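Local coordinates for protein possible TctC subunit of the Tripartite Tricarboxylate Transport(TTT) Family (Rhodopseudomonas palustris, PDB 6HKE) that binds malate, probably as the periplasmic receptor that delivers C4-dicarboxylates to a tripartite tricarboxylate transporter for high-affinity uptake, at residues V15-V20 and G46-I51; A39-T44 and A253-A258; A87-P92 and R300-V305; L114-K119 and P176-L181; N141-G146 and D187-Q192. The protein carries 2 engineered substitutions. All blocks are in the same frame, centred on the assembly; numbering follows the deposited sequence.

Interaction 1: V15-V20 and G46-I51; sequences VRTVTV and GQPIEI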
# COMPACT_ATOMS: atom_id res chain seq x y z
N VAL A 15 -10.93 -16.38 -21.18
CA VAL A 15 -10.94 -16.60 -22.66
C VAL A 15 -9.77 -15.84 -23.32
O VAL A 15 -9.55 -16.01 -24.53
CB VAL A 15 -12.29 -16.15 -23.25
CG1 VAL A 15 -12.27 -16.10 -24.77
CG2 VAL A 15 -13.43 -17.03 -22.75
N ARG A 16 -9.05 -15.03 -22.56
CA ARG A 16 -7.96 -14.19 -23.12
C ARG A 16 -7.13 -13.62 -21.97
O ARG A 16 -7.47 -13.89 -20.81
CB ARG A 16 -8.55 -13.05 -23.96
CG ARG A 16 -9.38 -12.06 -23.16
CD ARG A 16 -10.26 -11.19 -24.02
NE ARG A 16 -10.73 -10.09 -23.19
CZ ARG A 16 -11.92 -10.00 -22.61
NH1 ARG A 16 -12.83 -10.95 -22.78
NH2 ARG A 16 -12.20 -8.96 -21.84
N THR A 17 -6.13 -12.81 -22.31
CA THR A 17 -5.22 -12.17 -21.34
C THR A 17 -6.05 -11.42 -20.30
O THR A 17 -6.97 -10.69 -20.69
CB THR A 17 -4.21 -11.27 -22.06
OG1 THR A 17 -3.48 -12.13 -22.92
CG2 THR A 17 -3.28 -10.54 -21.13
N VAL A 18 -5.77 -11.64 -19.02
CA VAL A 18 -6.41 -10.88 -17.91
C VAL A 18 -5.57 -9.62 -17.68
O VAL A 18 -4.34 -9.74 -17.62
CB VAL A 18 -6.55 -11.72 -16.64
CG1 VAL A 18 -7.10 -10.90 -15.48
CG2 VAL A 18 -7.39 -12.96 -16.88
N THR A 19 -6.22 -8.46 -17.61
CA THR A 19 -5.59 -7.17 -17.24
C THR A 19 -5.77 -6.95 -15.73
O THR A 19 -6.91 -7.00 -15.22
CB THR A 19 -6.12 -6.03 -18.11
OG1 THR A 19 -5.70 -6.32 -19.44
CG2 THR A 19 -5.60 -4.67 -17.69
N VAL A 20 -4.65 -6.80 -15.02
CA VAL A 20 -4.60 -6.40 -13.59
C VAL A 20 -4.00 -5.00 -13.60
O VAL A 20 -2.84 -4.83 -14.03
CB VAL A 20 -3.79 -7.38 -12.72
CG1 VAL A 20 -3.61 -6.83 -11.31
CG2 VAL A 20 -4.43 -8.76 -12.70
N GLY A 46 -4.63 -20.47 -16.85
CA GLY A 46 -4.39 -21.00 -18.21
C GLY A 46 -4.28 -19.89 -19.24
O GLY A 46 -4.16 -20.20 -20.44
N GLN A 47 -4.26 -18.64 -18.80
CA GLN A 47 -4.06 -17.45 -19.67
C GLN A 47 -3.04 -16.54 -19.02
O GLN A 47 -2.94 -16.46 -17.80
CB GLN A 47 -5.40 -16.74 -19.93
CG GLN A 47 -6.35 -17.50 -20.86
CD GLN A 47 -5.94 -17.50 -22.31
OE1 GLN A 47 -5.17 -16.66 -22.78
NE2 GLN A 47 -6.47 -18.45 -23.06
N PRO A 48 -2.24 -15.78 -19.80
CA PRO A 48 -1.30 -14.84 -19.21
C PRO A 48 -2.04 -13.67 -18.53
O PRO A 48 -3.21 -13.40 -18.82
CB PRO A 48 -0.45 -14.43 -20.41
CG PRO A 48 -1.37 -14.55 -21.58
CD PRO A 48 -2.25 -15.74 -21.27
N ILE A 49 -1.35 -13.01 -17.60
CA ILE A 49 -1.88 -11.82 -16.90
C ILE A 49 -1.01 -10.63 -17.28
O ILE A 49 0.22 -10.74 -17.21
CB ILE A 49 -1.97 -12.05 -15.38
CG1 ILE A 49 -3.00 -13.14 -15.07
CG2 ILE A 49 -2.31 -10.75 -14.69
CD1 ILE A 49 -2.97 -13.65 -13.66
N GLU A 50 -1.65 -9.57 -17.75
CA GLU A 50 -1.01 -8.31 -18.19
C GLU A 50 -1.15 -7.31 -17.03
O GLU A 50 -2.25 -7.18 -16.50
CB GLU A 50 -1.72 -7.86 -19.46
CG GLU A 50 -1.23 -6.58 -20.09
CD GLU A 50 -2.26 -6.01 -21.05
OE1 GLU A 50 -1.98 -5.98 -22.27
OE2 GLU A 50 -3.35 -5.62 -20.58
N ILE A 51 -0.06 -6.66 -16.63
CA ILE A 51 -0.09 -5.60 -15.58
C ILE A 51 -0.14 -4.25 -16.31
O ILE A 51 0.72 -4.03 -17.14
CB ILE A 51 1.12 -5.70 -14.64
CG1 ILE A 51 1.06 -6.97 -13.79
CG2 ILE A 51 1.21 -4.44 -13.77
CD1 ILE A 51 0.20 -6.87 -12.53

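Interaction 2: A39-T44 and A253-A258; sequences AEMAKT and AKLNAA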
# COMPACT_ATOMS: atom_id res chain seq x y z
N ALA A 39 2.06 -13.15 -12.04
CA ALA A 39 2.86 -14.07 -12.90
C ALA A 39 2.59 -15.53 -12.50
O ALA A 39 2.33 -16.35 -13.41
CB ALA A 39 4.34 -13.76 -12.84
N GLU A 40 2.54 -15.84 -11.20
CA GLU A 40 2.29 -17.24 -10.74
C GLU A 40 0.83 -17.60 -11.01
O GLU A 40 0.58 -18.76 -11.35
CB GLU A 40 2.69 -17.42 -9.28
CG GLU A 40 4.20 -17.39 -9.06
CD GLU A 40 4.97 -18.63 -9.51
OE1 GLU A 40 4.50 -19.31 -10.44
OE2 GLU A 40 6.04 -18.92 -8.93
N MET A 41 -0.09 -16.63 -10.93
CA MET A 41 -1.56 -16.84 -11.13
C MET A 41 -1.84 -17.45 -12.51
O MET A 41 -2.77 -18.26 -12.61
CB MET A 41 -2.33 -15.53 -10.97
CG MET A 41 -2.67 -15.20 -9.52
SD MET A 41 -3.33 -13.50 -9.29
CE MET A 41 -5.00 -13.70 -9.90
N ALA A 42 -1.07 -17.10 -13.55
CA ALA A 42 -1.27 -17.60 -14.92
C ALA A 42 -1.31 -19.14 -14.95
O ALA A 42 -2.03 -19.68 -15.78
CB ALA A 42 -0.20 -17.04 -15.84
N LYS A 43 -0.59 -19.83 -14.05
CA LYS A 43 -0.52 -21.32 -13.98
C LYS A 43 -1.88 -21.93 -13.63
O LYS A 43 -2.17 -23.03 -14.10
CB LYS A 43 0.53 -21.76 -12.95
CG LYS A 43 1.95 -21.38 -13.33
CD LYS A 43 2.99 -21.98 -12.40
CE LYS A 43 4.39 -21.47 -12.71
NZ LYS A 43 5.29 -21.60 -11.53
N THR A 44 -2.70 -21.25 -12.83
CA THR A 44 -4.05 -21.73 -12.47
C THR A 44 -5.05 -21.30 -13.54
O THR A 44 -5.96 -22.07 -13.86
CB THR A 44 -4.41 -21.28 -11.05
OG1 THR A 44 -3.36 -21.77 -10.24
CG2 THR A 44 -5.74 -21.82 -10.55
N ALA A 253 -14.33 -17.05 -7.66
CA ALA A 253 -13.80 -18.26 -6.96
C ALA A 253 -12.49 -18.72 -7.62
O ALA A 253 -11.52 -19.00 -6.91
CB ALA A 253 -14.85 -19.35 -6.95
N LYS A 254 -12.45 -18.73 -8.95
CA LYS A 254 -11.30 -19.23 -9.76
C LYS A 254 -10.14 -18.24 -9.63
O LYS A 254 -8.99 -18.71 -9.54
CB LYS A 254 -11.74 -19.41 -11.21
CG LYS A 254 -10.67 -19.94 -12.16
CD LYS A 254 -11.21 -20.94 -13.16
CE LYS A 254 -10.50 -20.91 -14.50
NZ LYS A 254 -9.15 -21.52 -14.43
N LEU A 255 -10.41 -16.94 -9.63
CA LEU A 255 -9.33 -15.93 -9.47
C LEU A 255 -8.77 -16.09 -8.07
O LEU A 255 -7.54 -16.16 -7.92
CB LEU A 255 -9.88 -14.52 -9.71
CG LEU A 255 -10.15 -14.18 -11.17
CD1 LEU A 255 -10.86 -12.84 -11.30
CD2 LEU A 255 -8.86 -14.18 -11.97
N ASN A 256 -9.66 -16.22 -7.09
CA ASN A 256 -9.28 -16.31 -5.66
C ASN A 256 -8.36 -17.52 -5.44
O ASN A 256 -7.36 -17.41 -4.70
CB ASN A 256 -10.52 -16.41 -4.78
CG ASN A 256 -10.16 -16.64 -3.34
OD1 ASN A 256 -10.03 -17.78 -2.94
ND2 ASN A 256 -9.94 -15.57 -2.60
N ALA A 257 -8.72 -18.65 -6.03
CA ALA A 257 -7.96 -19.92 -5.92
C ALA A 257 -6.61 -19.72 -6.63
O ALA A 257 -5.60 -20.24 -6.14
CB ALA A 257 -8.77 -21.06 -6.49
N ALA A 258 -6.60 -18.98 -7.74
CA ALA A 258 -5.36 -18.67 -8.50
C ALA A 258 -4.43 -17.87 -7.59
O ALA A 258 -3.22 -18.15 -7.54
CB ALA A 258 -5.68 -17.95 -9.78
O HOH W 1 -2.24 -19.71 -9.44

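Interaction 3: A87-P92 and R300-V305; sequences AVALFP and RWEDVV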
# COMPACT_ATOMS: atom_id res chain seq x y z
N ALA A 87 -9.12 6.49 1.57
CA ALA A 87 -9.53 7.44 0.51
C ALA A 87 -10.95 7.99 0.79
O ALA A 87 -11.22 9.17 0.48
CB ALA A 87 -9.46 6.79 -0.84
N VAL A 88 -11.83 7.16 1.35
CA VAL A 88 -13.23 7.56 1.68
C VAL A 88 -13.18 8.77 2.61
O VAL A 88 -13.80 9.79 2.27
CB VAL A 88 -14.03 6.39 2.28
CG1 VAL A 88 -15.43 6.83 2.71
CG2 VAL A 88 -14.10 5.22 1.31
N ALA A 89 -12.39 8.68 3.68
CA ALA A 89 -12.24 9.72 4.72
C ALA A 89 -11.39 10.91 4.24
O ALA A 89 -11.69 12.02 4.69
CB ALA A 89 -11.66 9.11 5.97
N LEU A 90 -10.36 10.69 3.41
CA LEU A 90 -9.29 11.70 3.14
C LEU A 90 -9.45 12.37 1.77
O LEU A 90 -8.81 13.42 1.58
CB LEU A 90 -7.91 11.03 3.19
CG LEU A 90 -7.58 10.22 4.44
CD1 LEU A 90 -6.13 9.76 4.39
CD2 LEU A 90 -7.84 11.02 5.71
N PHE A 91 -10.15 11.73 0.83
CA PHE A 91 -10.25 12.17 -0.59
C PHE A 91 -11.59 12.85 -0.81
O PHE A 91 -12.65 12.22 -0.71
CB PHE A 91 -10.05 10.99 -1.56
CG PHE A 91 -9.54 11.37 -2.93
CD1 PHE A 91 -10.36 11.99 -3.85
CD2 PHE A 91 -8.23 11.08 -3.31
CE1 PHE A 91 -9.90 12.34 -5.12
CE2 PHE A 91 -7.77 11.42 -4.57
CZ PHE A 91 -8.60 12.05 -5.47
N PRO A 92 -11.59 14.17 -1.07
CA PRO A 92 -12.82 14.88 -1.41
C PRO A 92 -13.39 14.38 -2.75
O PRO A 92 -12.63 14.33 -3.71
CB PRO A 92 -12.41 16.36 -1.51
CG PRO A 92 -11.03 16.43 -0.86
CD PRO A 92 -10.42 15.05 -1.05
N ARG A 300 -12.00 3.06 10.28
CA ARG A 300 -10.75 3.43 10.99
C ARG A 300 -10.38 4.87 10.57
O ARG A 300 -10.19 5.70 11.46
CB ARG A 300 -9.69 2.36 10.71
CG ARG A 300 -8.38 2.55 11.46
CD ARG A 300 -7.51 3.59 10.78
NE ARG A 300 -6.28 3.94 11.50
CZ ARG A 300 -5.10 3.33 11.36
NH1 ARG A 300 -4.07 3.76 12.07
NH2 ARG A 300 -4.96 2.30 10.54
N TRP A 301 -10.34 5.17 9.27
CA TRP A 301 -9.91 6.50 8.75
C TRP A 301 -11.01 7.55 8.90
O TRP A 301 -10.65 8.74 8.88
CB TRP A 301 -9.41 6.39 7.31
CG TRP A 301 -8.13 5.61 7.27
CD1 TRP A 301 -7.99 4.29 7.00
CD2 TRP A 301 -6.83 6.08 7.66
NE1 TRP A 301 -6.69 3.92 7.12
CE2 TRP A 301 -5.95 4.99 7.54
CE3 TRP A 301 -6.32 7.32 8.06
CZ2 TRP A 301 -4.59 5.09 7.80
CZ3 TRP A 301 -4.98 7.41 8.33
CH2 TRP A 301 -4.12 6.33 8.19
N GLU A 302 -12.28 7.14 9.00
CA GLU A 302 -13.40 8.04 9.40
C GLU A 302 -13.14 8.51 10.84
O GLU A 302 -13.32 9.69 11.07
CB GLU A 302 -14.76 7.37 9.22
CG GLU A 302 -15.34 7.52 7.82
CD GLU A 302 -16.43 6.52 7.41
OE1 GLU A 302 -16.69 5.56 8.17
OE2 GLU A 302 -17.00 6.69 6.30
N ASP A 303 -12.69 7.63 11.75
CA ASP A 303 -12.32 7.95 13.16
C ASP A 303 -11.11 8.89 13.23
O ASP A 303 -11.17 9.84 14.05
CB ASP A 303 -11.98 6.70 13.98
CG ASP A 303 -13.18 5.83 14.31
OD1 ASP A 303 -14.21 5.97 13.64
OD2 ASP A 303 -13.05 4.99 15.23
N VAL A 304 -10.05 8.62 12.45
CA VAL A 304 -8.81 9.46 12.36
C VAL A 304 -9.19 10.90 12.00
O VAL A 304 -8.59 11.81 12.59
CB VAL A 304 -7.79 8.88 11.35
CG1 VAL A 304 -6.66 9.86 11.04
CG2 VAL A 304 -7.22 7.54 11.79
N VAL A 305 -10.12 11.11 11.06
CA VAL A 305 -10.60 12.46 10.64
C VAL A 305 -11.37 13.09 11.82
O VAL A 305 -11.28 14.31 11.98
CB VAL A 305 -11.43 12.40 9.34
CG1 VAL A 305 -12.16 13.71 9.04
CG2 VAL A 305 -10.56 12.01 8.15

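Interaction 4: L114-K119 and P176-L181; sequences LLLARK and PALQAL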
# COMPACT_ATOMS: atom_id res chain seq x y z
N LEU A 114 6.72 2.23 7.39
CA LEU A 114 7.92 2.80 8.04
C LEU A 114 7.96 4.30 7.79
O LEU A 114 7.70 4.72 6.65
CB LEU A 114 9.15 2.15 7.42
CG LEU A 114 9.43 0.73 7.88
CD1 LEU A 114 10.49 0.08 7.02
CD2 LEU A 114 9.88 0.75 9.33
N LEU A 115 8.37 5.06 8.80
CA LEU A 115 8.73 6.49 8.64
C LEU A 115 10.19 6.54 8.19
O LEU A 115 11.03 6.12 8.96
CB LEU A 115 8.52 7.20 9.97
CG LEU A 115 9.02 8.63 10.02
CD1 LEU A 115 8.39 9.46 8.91
CD2 LEU A 115 8.75 9.23 11.39
N LEU A 116 10.45 6.93 6.94
CA LEU A 116 11.82 7.03 6.37
C LEU A 116 12.20 8.50 6.26
O LEU A 116 11.30 9.33 6.13
CB LEU A 116 11.88 6.45 4.96
CG LEU A 116 11.29 5.07 4.77
CD1 LEU A 116 11.54 4.64 3.34
CD2 LEU A 116 11.87 4.06 5.75
N ALA A 117 13.48 8.80 6.27
CA ALA A 117 13.96 10.14 5.90
C ALA A 117 15.20 10.00 5.05
O ALA A 117 15.82 8.91 5.03
CB ALA A 117 14.22 10.97 7.14
N ARG A 118 15.53 11.10 4.37
CA ARG A 118 16.82 11.27 3.68
C ARG A 118 17.96 11.00 4.68
O ARG A 118 17.78 11.35 5.88
CB ARG A 118 16.87 12.67 3.05
CG ARG A 118 16.64 13.83 4.00
CD ARG A 118 16.85 15.10 3.20
NE ARG A 118 16.91 16.29 4.03
CZ ARG A 118 17.99 16.70 4.67
NH1 ARG A 118 19.13 16.02 4.58
NH2 ARG A 118 17.93 17.79 5.41
N LYS A 119 19.02 10.33 4.20
CA LYS A 119 20.24 9.88 4.93
C LYS A 119 20.68 10.89 6.00
O LYS A 119 20.96 10.48 7.15
CB LYS A 119 21.40 9.74 3.95
CG LYS A 119 21.78 8.33 3.51
CD LYS A 119 22.86 8.34 2.42
CE LYS A 119 23.94 7.30 2.60
NZ LYS A 119 24.27 6.60 1.33
N PRO A 176 9.10 6.28 -7.39
CA PRO A 176 9.66 7.61 -7.62
C PRO A 176 9.89 8.42 -6.34
O PRO A 176 10.92 9.05 -6.24
CB PRO A 176 8.62 8.25 -8.55
CG PRO A 176 8.07 7.07 -9.30
CD PRO A 176 7.93 6.01 -8.24
N ALA A 177 8.95 8.42 -5.39
CA ALA A 177 9.10 9.19 -4.13
C ALA A 177 10.34 8.70 -3.36
O ALA A 177 11.05 9.53 -2.77
CB ALA A 177 7.85 9.09 -3.28
N LEU A 178 10.60 7.40 -3.35
CA LEU A 178 11.76 6.83 -2.63
C LEU A 178 13.04 7.36 -3.27
O LEU A 178 13.88 7.83 -2.51
CB LEU A 178 11.74 5.30 -2.67
CG LEU A 178 12.80 4.62 -1.81
CD1 LEU A 178 12.61 4.99 -0.35
CD2 LEU A 178 12.77 3.11 -1.99
N GLN A 179 13.16 7.28 -4.60
CA GLN A 179 14.35 7.80 -5.35
C GLN A 179 14.57 9.28 -4.99
O GLN A 179 15.72 9.65 -4.78
CB GLN A 179 14.22 7.57 -6.85
CG GLN A 179 14.90 6.29 -7.32
CD GLN A 179 14.17 5.61 -8.46
OE1 GLN A 179 13.74 6.25 -9.42
NE2 GLN A 179 14.03 4.30 -8.36
N ALA A 180 13.50 10.07 -4.86
CA ALA A 180 13.56 11.49 -4.44
C ALA A 180 14.13 11.60 -3.01
O ALA A 180 14.83 12.58 -2.73
CB ALA A 180 12.18 12.08 -4.51
N LEU A 181 13.79 10.64 -2.13
CA LEU A 181 14.29 10.58 -0.74
C LEU A 181 15.78 10.17 -0.75
O LEU A 181 16.54 10.73 0.02
CB LEU A 181 13.43 9.62 0.09
CG LEU A 181 13.63 9.75 1.60
CD1 LEU A 181 12.97 11.01 2.13
CD2 LEU A 181 13.11 8.54 2.34
O HOH W 2 18.75 9.92 1.50

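Interaction 5: N141-G146 and D187-Q192; sequences NVAHAG and DYMCDQ. With MLT (D-malate), chain D; LMR ((2S)-2-hydroxybutanedioic acid), chain E.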
# COMPACT_ATOMS: atom_id res chain seq x y z
N ASN A 141 9.58 19.13 3.09
CA ASN A 141 8.80 18.45 2.03
C ASN A 141 8.61 16.99 2.43
O ASN A 141 9.63 16.28 2.62
CB ASN A 141 9.50 18.53 0.67
CG ASN A 141 9.71 19.94 0.17
OD1 ASN A 141 10.77 20.26 -0.34
ND2 ASN A 141 8.71 20.79 0.30
N VAL A 142 7.36 16.57 2.57
CA VAL A 142 6.97 15.16 2.83
C VAL A 142 6.49 14.58 1.51
O VAL A 142 5.67 15.20 0.84
CB VAL A 142 5.90 15.05 3.93
CG1 VAL A 142 5.61 13.61 4.30
CG2 VAL A 142 6.31 15.83 5.15
N ALA A 143 7.02 13.44 1.13
CA ALA A 143 6.66 12.74 -0.12
C ALA A 143 5.46 11.83 0.15
O ALA A 143 5.43 11.16 1.20
CB ALA A 143 7.86 11.99 -0.64
N HIS A 144 4.51 11.80 -0.78
CA HIS A 144 3.41 10.80 -0.83
C HIS A 144 3.06 10.56 -2.30
O HIS A 144 3.57 11.32 -3.15
CB HIS A 144 2.22 11.29 0.01
CG HIS A 144 1.66 12.58 -0.46
ND1 HIS A 144 0.78 12.65 -1.52
CD2 HIS A 144 1.83 13.85 -0.02
CE1 HIS A 144 0.41 13.90 -1.72
NE2 HIS A 144 1.05 14.67 -0.81
N ALA A 145 2.23 9.55 -2.58
CA ALA A 145 1.72 9.19 -3.92
C ALA A 145 0.24 9.56 -4.08
O ALA A 145 -0.47 8.87 -4.85
CB ALA A 145 1.96 7.72 -4.14
N GLY A 146 -0.23 10.64 -3.45
CA GLY A 146 -1.59 11.20 -3.65
C GLY A 146 -2.56 10.81 -2.54
O GLY A 146 -2.26 9.86 -1.76
N ASP A 187 12.29 15.21 2.36
CA ASP A 187 12.81 15.11 3.75
C ASP A 187 12.34 13.80 4.38
O ASP A 187 13.20 13.03 4.85
CB ASP A 187 12.43 16.36 4.52
CG ASP A 187 13.16 17.55 3.94
OD1 ASP A 187 14.40 17.56 4.04
OD2 ASP A 187 12.51 18.39 3.30
N TYR A 188 11.05 13.53 4.38
CA TYR A 188 10.56 12.23 4.88
C TYR A 188 9.33 11.76 4.12
O TYR A 188 8.80 12.43 3.22
CB TYR A 188 10.36 12.27 6.40
CG TYR A 188 9.25 13.14 6.92
CD1 TYR A 188 9.47 14.48 7.18
CD2 TYR A 188 8.03 12.59 7.30
CE1 TYR A 188 8.49 15.27 7.75
CE2 TYR A 188 7.04 13.37 7.86
CZ TYR A 188 7.27 14.71 8.09
OH TYR A 188 6.30 15.51 8.64
N MET A 189 8.92 10.55 4.50
CA MET A 189 8.00 9.69 3.74
C MET A 189 7.58 8.58 4.69
O MET A 189 8.45 8.09 5.46
CB MET A 189 8.78 9.13 2.55
CG MET A 189 7.96 8.69 1.39
SD MET A 189 9.16 8.15 0.16
CE MET A 189 9.08 6.37 0.35
N CYS A 190 6.30 8.22 4.68
CA CYS A 190 5.83 6.95 5.27
C CYS A 190 5.68 5.99 4.11
O CYS A 190 5.02 6.40 3.15
CB CYS A 190 4.55 7.15 6.06
SG CYS A 190 4.81 8.28 7.44
N ASP A 191 6.37 4.85 4.14
CA ASP A 191 6.34 3.90 3.00
C ASP A 191 6.09 2.47 3.51
O ASP A 191 6.43 2.14 4.63
CB ASP A 191 7.60 4.06 2.16
CG ASP A 191 7.49 3.55 0.72
OD1 ASP A 191 6.38 3.19 0.29
OD2 ASP A 191 8.55 3.51 0.04
N GLN A 192 5.49 1.66 2.65
CA GLN A 192 5.36 0.20 2.79
C GLN A 192 6.76 -0.44 2.84
O GLN A 192 7.66 -0.05 2.06
CB GLN A 192 4.47 -0.30 1.65
CG GLN A 192 3.01 0.07 1.86
CD GLN A 192 2.21 0.05 0.59
OE1 GLN A 192 1.57 -0.95 0.26
NE2 GLN A 192 2.29 1.15 -0.16
C1 MLT D . 0.96 4.08 -1.94
O1 MLT D . -0.21 3.90 -1.53
O2 MLT D . 1.72 4.89 -1.36
C2 MLT D . 1.41 3.34 -3.18
O3 MLT D . 1.18 1.92 -3.20
C3 MLT D . 2.89 3.44 -3.38
C4 MLT D . 3.12 2.70 -4.67
O4 MLT D . 2.69 1.52 -4.80
O5 MLT D . 3.72 3.33 -5.56
C1 LMR E . 1.18 4.21 -1.75
O1A LMR E . -0.03 4.14 -2.02
O1B LMR E . 1.67 4.93 -0.84
C2 LMR E . 2.14 3.32 -2.56
O2 LMR E . 1.75 1.95 -2.64
C3 LMR E . 2.32 3.81 -4.00
C4 LMR E . 3.04 2.71 -4.76
O4A LMR E . 4.19 2.94 -5.17
O4B LMR E . 2.46 1.60 -4.89
O HOH W 3 13.15 19.11 0.96
O HOH W 4 4.49 10.03 3.34

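Interaction 1: V15-V20 and G46-I51
Val18, Thr19 and Val20 pair with Ile49, Glu50 and Ile51 as parallel strands, at a closest axis approach of 4.6 Å. Three backbone hydrogen bonds join them: Val18 N to Pro48 O, Glu50 N to Val18 O at 2.7 Å, and Val20 N to Glu50 O. The last is almost straight (174° at the hydrogen). One side-chain bond lies on the face of Thr19 and Glu50: Thr19 OG1 donates to Glu50 OE2 at 2.7 Å, meeting it on the anti side and 31° out of the carboxylate plane. Apolar contacts occupy the other face, with Val20 CG2 on Ile49 CG2 (3.5 Å) and Val20 CG1 beside Ile51 CD1. Before the strands, Gln47 folds back at chi2 (-73°), laying its amide near the Arg16 backbone, OE1 3.7 Å from Arg16 CA. An alanine in place of Gln47 would probably leave that backbone without its amide cover and freer to shift. Helix 29-45 links the two strands, a classic beta-alpha-beta crossover.

Interaction 2: A39-T44 and A253-A258
The flat group that Met41 and Thr44 meet across this helix pair is no ring but the backbone carbonyl of Ala258. Met41 CG rests over one face of it, 3.6 Å from Ala258 O and nearly as close to the carbonyl carbon, while a water donates to the oxygen at 2.6 Å. That water also lies 2.5 Å from Thr44 OG1 and so ties the hydroxyl to the neighbouring helix. A second flat group is the Glu40 carboxylate: Lys43 NZ, on the same helix, meets the syn lone pair of Glu40 OE1 at 2.7 Å in a salt bridge, and the Glu40 side chain lies against helix 266-274. Ala258 points its CB at the other helix, and its CA is 5.0 Å from Met41 CA. Its CB stands 3.8 Å from Thr44 CB, and Thr44 CG2, anti to the backbone N (OG1 chi1 -56°), packs against Ala258 CA. Met41 turns at chi3 (76°), and its CE ends 4.4 Å from Leu255 CD2. The axes of the short segments approach to 9.0 Å at 125°. Leu45, on the same helix as Thr44, widens the apolar patch by touching Lys254, Leu255 and Ala258, and Arg261 makes a weak hydrogen bond to Thr44 OG1. The contact therefore rests mainly on small and apolar groups, with a water supplying a polar link between a helix carbonyl and a threonine hydroxyl.

Interaction 3: A87-P92 and R300-V305
Trp301 leaves the C-terminal helix toward Ala89 and Leu90, and its atoms can be followed outward in turn. Its CB lies 3.8 Å from Ala89 CB, a methyl that also sits only 3.1 Å from Trp301 O, so the two helices are close here. Farther out, CE3 on the six-membered ring receives Leu90 CD1 obliquely at 4.4 Å. CZ2 lies 3.9 Å above the plane of the Arg300 guanidinium, toward the rim, and one face of the indole in turn carries Arg300 CD. The ring nitrogen NE1 makes a weak hydrogen bond to Glu297 OE1, one turn back on the same helix. One turn on from Trp301, Val305 completes the apolar seam. Its CG2 is 3.8 Å from Leu90 CD2 and about as far from Ala89 CB, the Leu90 and Val305 side chains sliding past each other in opposite directions. At the solvent margin Glu302 OE2 comes within 3.9 Å of Val88 CG1. No hydrogen bond crosses, so van der Waals packing joins the last turn of helix 82-90 to the end of helix 287-305. Helix 150-162 lies against both, Ala153 touching Leu90 as well as Trp301 and Tyr152 adding to the cover of Leu90, while Pro98 packs on Val88 from a loop.

Interaction 4: L114-K119 and P176-L181
Leu181 carries the tight part of this contact, its branched end set against the backbone of strand 102-118 at Ala117 and Arg118. Its CG, anti to its own backbone N (chi1 -165°), lies 3.6 Å from Arg118 N. Beyond it, Leu181 CD2 reaches Leu116 CB at 3.6 Å and Leu181 CD1 presses to 3.4 Å from Arg118 N. One helix turn back, Leu178 continues the apolar patch, its CD1 3.9 Å from Leu116 CD1, the two side chains crossing obliquely. The other end is looser and wetter. There Arg118 CB lies 3.6 Å from Leu181 O, and a water accepts from Lys119 N at 2.7 Å and lies 2.8 Å from Leu181 O, to which it probably donates. The Arg118 chain runs away from the helix, extended from CG to NE, and ends in a salt bridge to Asp187. Strand 102-118 has strands 188-192 and 205-210 as antiparallel neighbours. Helix 174-182 packs across this sheet, touching Met189 and Val205, while helix 193-201 closes on Leu116 and Leu178 through Ala196, Asn195 and Ala199.

Interaction 5: N141-G146 and D187-Q192
The malate pocket takes Ala145 and Gln192 from beyond the paired part of two parallel strands, which Asn141 and Asp187 join at the other end. Gln192 NE2 donates to the hydroxyl O2 of (S)-malate at 2.7 Å or, when D-malate takes the same place, weakly to its O3; Ala145 CB lies 3.9 Å from C3 of (S)-malate. Gln192 is the N-cap residue of the following helix. In the central sheet of this type II periplasmic binding protein, Ala143 N bonds to Tyr188 O, and Asp187 N to Asn141 O. Asp187 OD2 accepts from Asn141 N through its anti lone pair at 3.0 Å, while a water bridges it to Asn141 OD1. Its OD1 holds Arg118 in a salt bridge. An alanine in place of Asp187 would probably leave Arg118 without its charge partner and Asn141 N without its acceptor. Val142 CG2 makes a CH-pi contact over one Tyr188 face, 3.6 Å from the ring centroid and 25° off the normal. The ring's hydroxyl bonds to Asn159. On the sheet's opposite face, Ala143 CB touches Met189 CG at 3.9 Å. A second water accepts from Cys190 N and donates to Ala143 O at 2.6 Å.

Interactions 2, 4 and 5 are buried, whereas 1 and 3 lie nearer the surface. Interactions 1 and 2 share helix 29-45 and touch, Ile49 packing on Met41; one is strand pairing by backbone bonds, the other helix packing with a water link. Interactions 4 and 5 lie across the chain's centre from interaction 2, in contact through neighbouring strands 102-118 and 188-192, where Leu116 N approaches Met189 O to 2.7 Å. Interaction 5 alone includes pocket residues. Interactions 3 and 4 are held by apolar packing with no direct hydrogen bond between their segments, and interaction 2 has no clear one; interaction 3 joins two helix ends, about 6 Å from interaction 5 at the nearest atoms.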